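PDB 5OET: glutathione synthetase-like effector 30 (Gpa-GSS30-apo) from Globodera pallida, which probably acts as a secreted effector in plant parasitism, having arisen from the housekeeping enzyme that joins glycine to gamma-glutamylcysteine using ATP. Local coordinates for residues 405-410 with 422-428; 184-188 with 347-352. All coordinates share one frame. Residues are numbered along the deposited sequence.

Contact 1. Residues 405-410 with 422-428; sequences PHRYVL and MFFNEDI. With MG (magnesium ion), chain C.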
loop_
_atom_site.group_PDB
_atom_site.type_symbol
_atom_site.label_atom_id
_atom_site.label_comp_id
_atom_site.label_asym_id
_atom_site.label_seq_id
_atom_site.Cartn_x
_atom_site.Cartn_y
_atom_site.Cartn_z
ATOM N N PRO A 405 23.683 -5.729 -42.390
ATOM C CA PRO A 405 22.253 -5.472 -42.131
ATOM C C PRO A 405 21.770 -5.836 -40.728
ATOM O O PRO A 405 20.663 -5.460 -40.348
ATOM C CB PRO A 405 21.543 -6.339 -43.169
ATOM C CG PRO A 405 22.516 -7.407 -43.502
ATOM C CD PRO A 405 23.864 -6.774 -43.414
ATOM N N HIS A 406 22.595 -6.544 -39.968
ATOM C CA HIS A 406 22.309 -6.869 -38.573
ATOM C C HIS A 406 22.537 -5.643 -37.663
ATOM O O HIS A 406 22.132 -5.645 -36.520
ATOM C CB HIS A 406 23.165 -8.060 -38.082
ATOM C CG HIS A 406 23.067 -9.298 -38.935
ATOM N ND1 HIS A 406 22.437 -10.453 -38.518
ATOM C CD2 HIS A 406 23.552 -9.567 -40.173
ATOM C CE1 HIS A 406 22.527 -11.370 -39.470
ATOM N NE2 HIS A 406 23.192 -10.855 -40.491
ATOM N N ARG A 407 23.201 -4.612 -38.175
ATOM C CA ARG A 407 23.390 -3.338 -37.478
ATOM C C ARG A 407 22.115 -2.491 -37.463
ATOM O O ARG A 407 21.995 -1.580 -36.639
ATOM C CB ARG A 407 24.526 -2.547 -38.161
ATOM C CG ARG A 407 25.001 -1.271 -37.454
ATOM C CD ARG A 407 26.352 -0.804 -38.005
ATOM N NE ARG A 407 26.926 0.316 -37.239
ATOM C CZ ARG A 407 27.445 0.230 -36.004
ATOM N NH1 ARG A 407 27.486 -0.929 -35.339
ATOM N NH2 ARG A 407 27.924 1.325 -35.412
ATOM N N TYR A 408 21.165 -2.796 -38.355
ATOM C CA TYR A 408 19.971 -1.973 -38.571
ATOM C C TYR A 408 18.648 -2.671 -38.261
ATOM O O TYR A 408 18.583 -3.894 -38.111
ATOM C CB TYR A 408 19.963 -1.457 -40.019
ATOM C CG TYR A 408 21.146 -0.571 -40.302
ATOM C CD1 TYR A 408 21.158 0.737 -39.859
ATOM C CD2 TYR A 408 22.282 -1.056 -40.960
ATOM C CE1 TYR A 408 22.252 1.546 -40.074
ATOM C CE2 TYR A 408 23.385 -0.248 -41.173
ATOM C CZ TYR A 408 23.362 1.053 -40.725
ATOM O OH TYR A 408 24.432 1.883 -40.916
ATOM N N VAL A 409 17.607 -1.848 -38.132
ATOM C CA VAL A 409 16.225 -2.298 -37.971
ATOM C C VAL A 409 15.336 -1.415 -38.841
ATOM O O VAL A 409 15.579 -0.216 -38.984
ATOM C CB VAL A 409 15.769 -2.368 -36.487
ATOM C CG1 VAL A 409 15.934 -1.042 -35.765
ATOM C CG2 VAL A 409 14.352 -2.927 -36.341
ATOM N N LEU A 410 14.332 -2.020 -39.454
ATOM C CA LEU A 410 13.308 -1.267 -40.176
ATOM C C LEU A 410 12.096 -1.128 -39.268
ATOM O O LEU A 410 11.427 -2.101 -39.002
ATOM C CB LEU A 410 12.938 -1.977 -41.467
ATOM C CG LEU A 410 12.060 -1.208 -42.429
ATOM C CD1 LEU A 410 12.807 -0.020 -43.006
ATOM C CD2 LEU A 410 11.653 -2.131 -43.567
ATOM N N MET A 422 8.136 -4.567 -37.075
ATOM C CA MET A 422 9.505 -4.195 -37.471
ATOM C C MET A 422 10.340 -5.373 -37.960
ATOM O O MET A 422 10.136 -6.492 -37.525
ATOM C CB MET A 422 10.248 -3.505 -36.304
ATOM C CG MET A 422 10.333 -4.333 -35.046
ATOM S SD MET A 422 10.674 -3.314 -33.595
ATOM C CE MET A 422 10.403 -4.501 -32.265
ATOM N N PHE A 423 11.298 -5.097 -38.844
ATOM C CA PHE A 423 12.064 -6.124 -39.566
ATOM C C PHE A 423 13.565 -6.063 -39.257
ATOM O O PHE A 423 14.131 -4.974 -39.176
ATOM C CB PHE A 423 11.837 -5.961 -41.066
ATOM C CG PHE A 423 10.394 -6.050 -41.465
ATOM C CD1 PHE A 423 9.527 -4.976 -41.271
ATOM C CD2 PHE A 423 9.896 -7.210 -42.044
ATOM C CE1 PHE A 423 8.187 -5.070 -41.619
ATOM C CE2 PHE A 423 8.561 -7.298 -42.422
ATOM C CZ PHE A 423 7.704 -6.236 -42.197
ATOM N N PHE A 424 14.194 -7.229 -39.089
ATOM C CA PHE A 424 15.603 -7.315 -38.722
ATOM C C PHE A 424 16.439 -8.063 -39.756
ATOM O O PHE A 424 15.918 -8.797 -40.580
ATOM C CB PHE A 424 15.738 -8.026 -37.390
ATOM C CG PHE A 424 14.959 -7.404 -36.273
ATOM C CD1 PHE A 424 13.637 -7.777 -36.051
ATOM C CD2 PHE A 424 15.552 -6.475 -35.409
ATOM C CE1 PHE A 424 12.916 -7.239 -34.989
ATOM C CE2 PHE A 424 14.832 -5.922 -34.352
ATOM C CZ PHE A 424 13.517 -6.309 -34.139
ATOM N N ASN A 425 17.753 -7.850 -39.691
ATOM C CA ASN A 425 18.741 -8.637 -40.454
ATOM C C ASN A 425 18.486 -8.581 -41.977
ATOM O O ASN A 425 18.224 -7.493 -42.499
ATOM C CB ASN A 425 18.843 -10.069 -39.890
ATOM C CG ASN A 425 19.042 -10.094 -38.377
ATOM O OD1 ASN A 425 19.798 -9.302 -37.815
ATOM N ND2 ASN A 425 18.358 -11.000 -37.714
ATOM N N GLU A 426 18.586 -9.712 -42.688
ATOM C CA GLU A 426 18.445 -9.746 -44.166
ATOM C C GLU A 426 16.990 -9.453 -44.637
ATOM O O GLU A 426 16.785 -9.045 -45.794
ATOM C CB GLU A 426 18.983 -11.069 -44.765
ATOM C CG GLU A 426 20.516 -11.154 -44.988
ATOM C CD GLU A 426 21.376 -11.516 -43.750
ATOM O OE1 GLU A 426 20.839 -11.781 -42.643
ATOM O OE2 GLU A 426 22.635 -11.542 -43.880
ATOM N N ASP A 427 15.999 -9.628 -43.735
ATOM C CA ASP A 427 14.604 -9.179 -43.971
ATOM C C ASP A 427 14.449 -7.695 -44.302
ATOM O O ASP A 427 13.445 -7.321 -44.889
ATOM C CB ASP A 427 13.693 -9.432 -42.742
ATOM C CG ASP A 427 13.349 -10.884 -42.531
ATOM O OD1 ASP A 427 13.175 -11.600 -43.531
ATOM O OD2 ASP A 427 13.195 -11.291 -41.354
ATOM N N ILE A 428 15.395 -6.860 -43.875
ATOM C CA ILE A 428 15.361 -5.427 -44.149
ATOM C C ILE A 428 15.531 -5.166 -45.649
ATOM O O ILE A 428 14.790 -4.353 -46.207
ATOM C CB ILE A 428 16.417 -4.662 -43.314
ATOM C CG1 ILE A 428 16.086 -4.788 -41.812
ATOM C CG2 ILE A 428 16.468 -3.192 -43.715
ATOM C CD1 ILE A 428 17.248 -4.443 -40.895
HETATM MG MG MG C . 23.722 -11.699 -42.316
#
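These residues form a beta hairpin at the edge of a four-stranded antiparallel sheet in the ATP-grasp fold expected of eukaryotic glutathione synthetases. Strand 422-424 is one of the two outermost strands of this sheet within the chain and runs antiparallel to 408-410, with the axes 4.8 Å apart at closest approach. Met422 comes just before the paired residues and has its CB 4.1 Å from Val409 CG2. Phe423 makes the hydrogen-bonded pair with Leu410. Leu410 N donates to Phe423 O, and Phe423 N donates to Leu410 O, both at 3.0 Å. The Phe423 and Leu410 side chains share one face of the sheet, with their CB atoms 4.2 Å apart. Phe424 lies on the other face, where Val409 CG2 makes an off-centre CH-pi contact 4.1 Å from the centroid of its ring. A type II' beta turn from Phe424 to Asp427 then leads the chain into helix 427-434. Within the turn, Asn425 sets its CB over a face of the His406 ring, 4.1 Å from the centroid. Glu426 follows and reaches the magnesium ion. Ile428, on the first turn of the helix, folds back over strand 408-410. Its CD1 lies 3.1 Å from Tyr408 O and its CG1 4.2 Å from Leu410 CB. The metal joins the two segments: His406 NE2 binds MG at 2.1 Å and Glu426 OE2 binds it at 1.9 Å.

Contact 2. Residues 184-188 with 347-352; sequences VEVNT and HTKRMQ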
loop_
_atom_site.group_PDB
_atom_site.type_symbol
_atom_site.label_atom_id
_atom_site.label_comp_id
_atom_site.label_asym_id
_atom_site.label_seq_id
_atom_site.Cartn_x
_atom_site.Cartn_y
_atom_site.Cartn_z
ATOM N N VAL A 184 15.401 5.780 -26.357
ATOM C CA VAL A 184 14.583 4.772 -27.024
ATOM C C VAL A 184 13.268 5.380 -27.516
ATOM O O VAL A 184 12.808 5.034 -28.588
ATOM C CB VAL A 184 14.302 3.587 -26.066
ATOM C CG1 VAL A 184 13.455 2.518 -26.746
ATOM C CG2 VAL A 184 15.613 2.999 -25.568
ATOM N N GLU A 185 12.678 6.284 -26.731
ATOM C CA GLU A 185 11.306 6.759 -26.944
ATOM C C GLU A 185 11.022 7.993 -26.070
ATOM O O GLU A 185 11.701 8.231 -25.072
ATOM C CB GLU A 185 10.334 5.599 -26.597
ATOM C CG GLU A 185 8.822 5.881 -26.545
ATOM C CD GLU A 185 8.204 6.253 -27.902
ATOM O OE1 GLU A 185 7.164 5.660 -28.293
ATOM O OE2 GLU A 185 8.708 7.166 -28.586
ATOM N N VAL A 186 10.046 8.796 -26.487
ATOM C CA VAL A 186 9.404 9.800 -25.623
ATOM C C VAL A 186 7.895 9.563 -25.581
ATOM O O VAL A 186 7.284 9.188 -26.574
ATOM C CB VAL A 186 9.692 11.260 -26.037
ATOM C CG1 VAL A 186 11.096 11.640 -25.637
ATOM C CG2 VAL A 186 9.512 11.492 -27.533
ATOM N N ASN A 187 7.324 9.765 -24.404
ATOM C CA ASN A 187 5.914 9.536 -24.140
ATOM C C ASN A 187 5.332 10.745 -23.437
ATOM O O ASN A 187 6.018 11.396 -22.641
ATOM C CB ASN A 187 5.745 8.333 -23.225
ATOM C CG ASN A 187 6.382 7.096 -23.785
ATOM O OD1 ASN A 187 5.909 6.552 -24.783
ATOM N ND2 ASN A 187 7.478 6.651 -23.155
ATOM N N THR A 188 4.068 11.031 -23.734
ATOM C CA THR A 188 3.298 12.040 -23.010
ATOM C C THR A 188 1.848 11.578 -22.933
ATOM O O THR A 188 1.496 10.566 -23.516
ATOM C CB THR A 188 3.426 13.448 -23.676
ATOM O OG1 THR A 188 2.962 14.451 -22.774
ATOM C CG2 THR A 188 2.656 13.557 -24.995
ATOM N N HIS A 347 4.592 13.897 -30.703
ATOM C CA HIS A 347 5.238 12.722 -30.094
ATOM C C HIS A 347 5.068 11.447 -30.916
ATOM O O HIS A 347 5.324 10.344 -30.444
ATOM C CB HIS A 347 4.717 12.530 -28.670
ATOM C CG HIS A 347 5.229 13.549 -27.708
ATOM N ND1 HIS A 347 4.951 14.895 -27.829
ATOM C CD2 HIS A 347 6.017 13.421 -26.619
ATOM C CE1 HIS A 347 5.536 15.549 -26.843
ATOM N NE2 HIS A 347 6.194 14.676 -26.097
ATOM N N THR A 348 4.663 11.585 -32.167
ATOM C CA THR A 348 4.737 10.446 -33.056
ATOM C C THR A 348 6.192 10.041 -33.178
ATOM O O THR A 348 7.107 10.830 -32.923
ATOM C CB THR A 348 4.173 10.737 -34.472
ATOM O OG1 THR A 348 4.964 11.739 -35.133
ATOM C CG2 THR A 348 2.704 11.168 -34.399
ATOM N N LYS A 349 6.400 8.801 -33.576
ATOM C CA LYS A 349 7.742 8.291 -33.797
ATOM C C LYS A 349 8.302 8.871 -35.086
ATOM O O LYS A 349 9.509 8.951 -35.238
ATOM C CB LYS A 349 7.744 6.767 -33.849
ATOM C CG LYS A 349 8.911 6.098 -33.145
ATOM C CD LYS A 349 8.458 4.751 -32.609
ATOM C CE LYS A 349 7.537 4.896 -31.396
ATOM N NZ LYS A 349 6.408 3.938 -31.525
ATOM N N ARG A 350 7.427 9.250 -36.013
ATOM C CA ARG A 350 7.816 10.027 -37.189
ATOM C C ARG A 350 8.583 11.305 -36.802
ATOM O O ARG A 350 9.621 11.617 -37.357
ATOM C CB ARG A 350 6.565 10.371 -38.000
ATOM C CG ARG A 350 6.730 11.367 -39.143
ATOM C CD ARG A 350 7.812 10.954 -40.101
ATOM N NE ARG A 350 7.990 11.944 -41.155
ATOM C CZ ARG A 350 8.950 11.912 -42.078
ATOM N NH1 ARG A 350 9.845 10.947 -42.091
ATOM N NH2 ARG A 350 9.009 12.859 -43.001
ATOM N N MET A 351 8.052 12.015 -35.828
ATOM C CA MET A 351 8.590 13.287 -35.381
ATOM C C MET A 351 9.897 13.103 -34.665
ATOM O O MET A 351 10.793 13.909 -34.784
ATOM C CB MET A 351 7.588 13.931 -34.415
ATOM C CG MET A 351 7.908 15.353 -34.007
ATOM S SD MET A 351 7.629 16.445 -35.384
ATOM C CE MET A 351 9.275 16.643 -36.089
ATOM N N GLN A 352 9.978 12.038 -33.884
ATOM C CA GLN A 352 11.192 11.709 -33.163
ATOM C C GLN A 352 12.302 11.407 -34.157
ATOM O O GLN A 352 13.439 11.845 -33.993
ATOM C CB GLN A 352 10.933 10.532 -32.231
ATOM C CG GLN A 352 9.956 10.869 -31.102
ATOM C CD GLN A 352 9.531 9.650 -30.311
ATOM O OE1 GLN A 352 10.362 8.904 -29.807
ATOM N NE2 GLN A 352 8.226 9.449 -30.188
#
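Gln352 is the polar hub between strand 184-188 and the start of helix 349-354. Its NE2 donates to Glu185 OE2 at 2.8 Å. The same NE2 makes weak bonds to two backbone acceptors of its own segment, His347 O at 3.0 Å and Thr348 O at 3.3 Å. Gln352 OE1 accepts a weak bond from Val186 N at 3.3 Å. Val186 N also donates to Glu185 OE2 at 3.0 Å, so this carboxylate oxygen receives both the strand amide and the glutamine amide. The other carboxylate oxygen, Glu185 OE1, faces Lys349 NZ at 3.7 Å, a long salt bridge.

The strand belongs to the large mixed sheet of the glutathione synthetase-like fold. A classic beta bulge interrupts its pairing with strand 160-173: Val184 and Glu185 both face Asp168. Helix 349-354 packs against this strand by its first turn. Thr348 is the N-cap, and its OG1 accepts from Met351 N at 3.2 Å; it is also hydrogen-bonded to His129 NE2.

Carbon contacts fill in beside the polar group. Val186 CG2 lies 3.3 Å from Gln352 CD and 4.1 Å from His347 CD2. Thr188 CG2 sits over a face of the His347 ring, 3.7 Å from the centroid and 7° off the normal, a CH-pi contact. The polar atoms of this pair are satisfied elsewhere. Thr188 OG1 bonds Cys164 O, His347 ND1 bonds Phe343 O, and His347 NE2 bonds Gln165 NE2.

In the fold
The two contacts do not touch. Their centres are 21 Å apart and their nearest atoms about 8 Å. They follow one another along the chain, since 347-352 comes before 405-410. Contact 2 lies near the middle of the chain, 10 Å from its centre, and brings together parts 159 residues apart. Contact 1 is local and peripheral, 27 Å from that centre, and carries the magnesium ion on its outer end. Arg350 of contact 2 is out of reach of strand 184-188, and its side chain touches Asn413, just past strand 408-412 of contact 1. Helix 349-354 thus lies between the large mixed sheet, which it packs on, and the loop after strand 408-412.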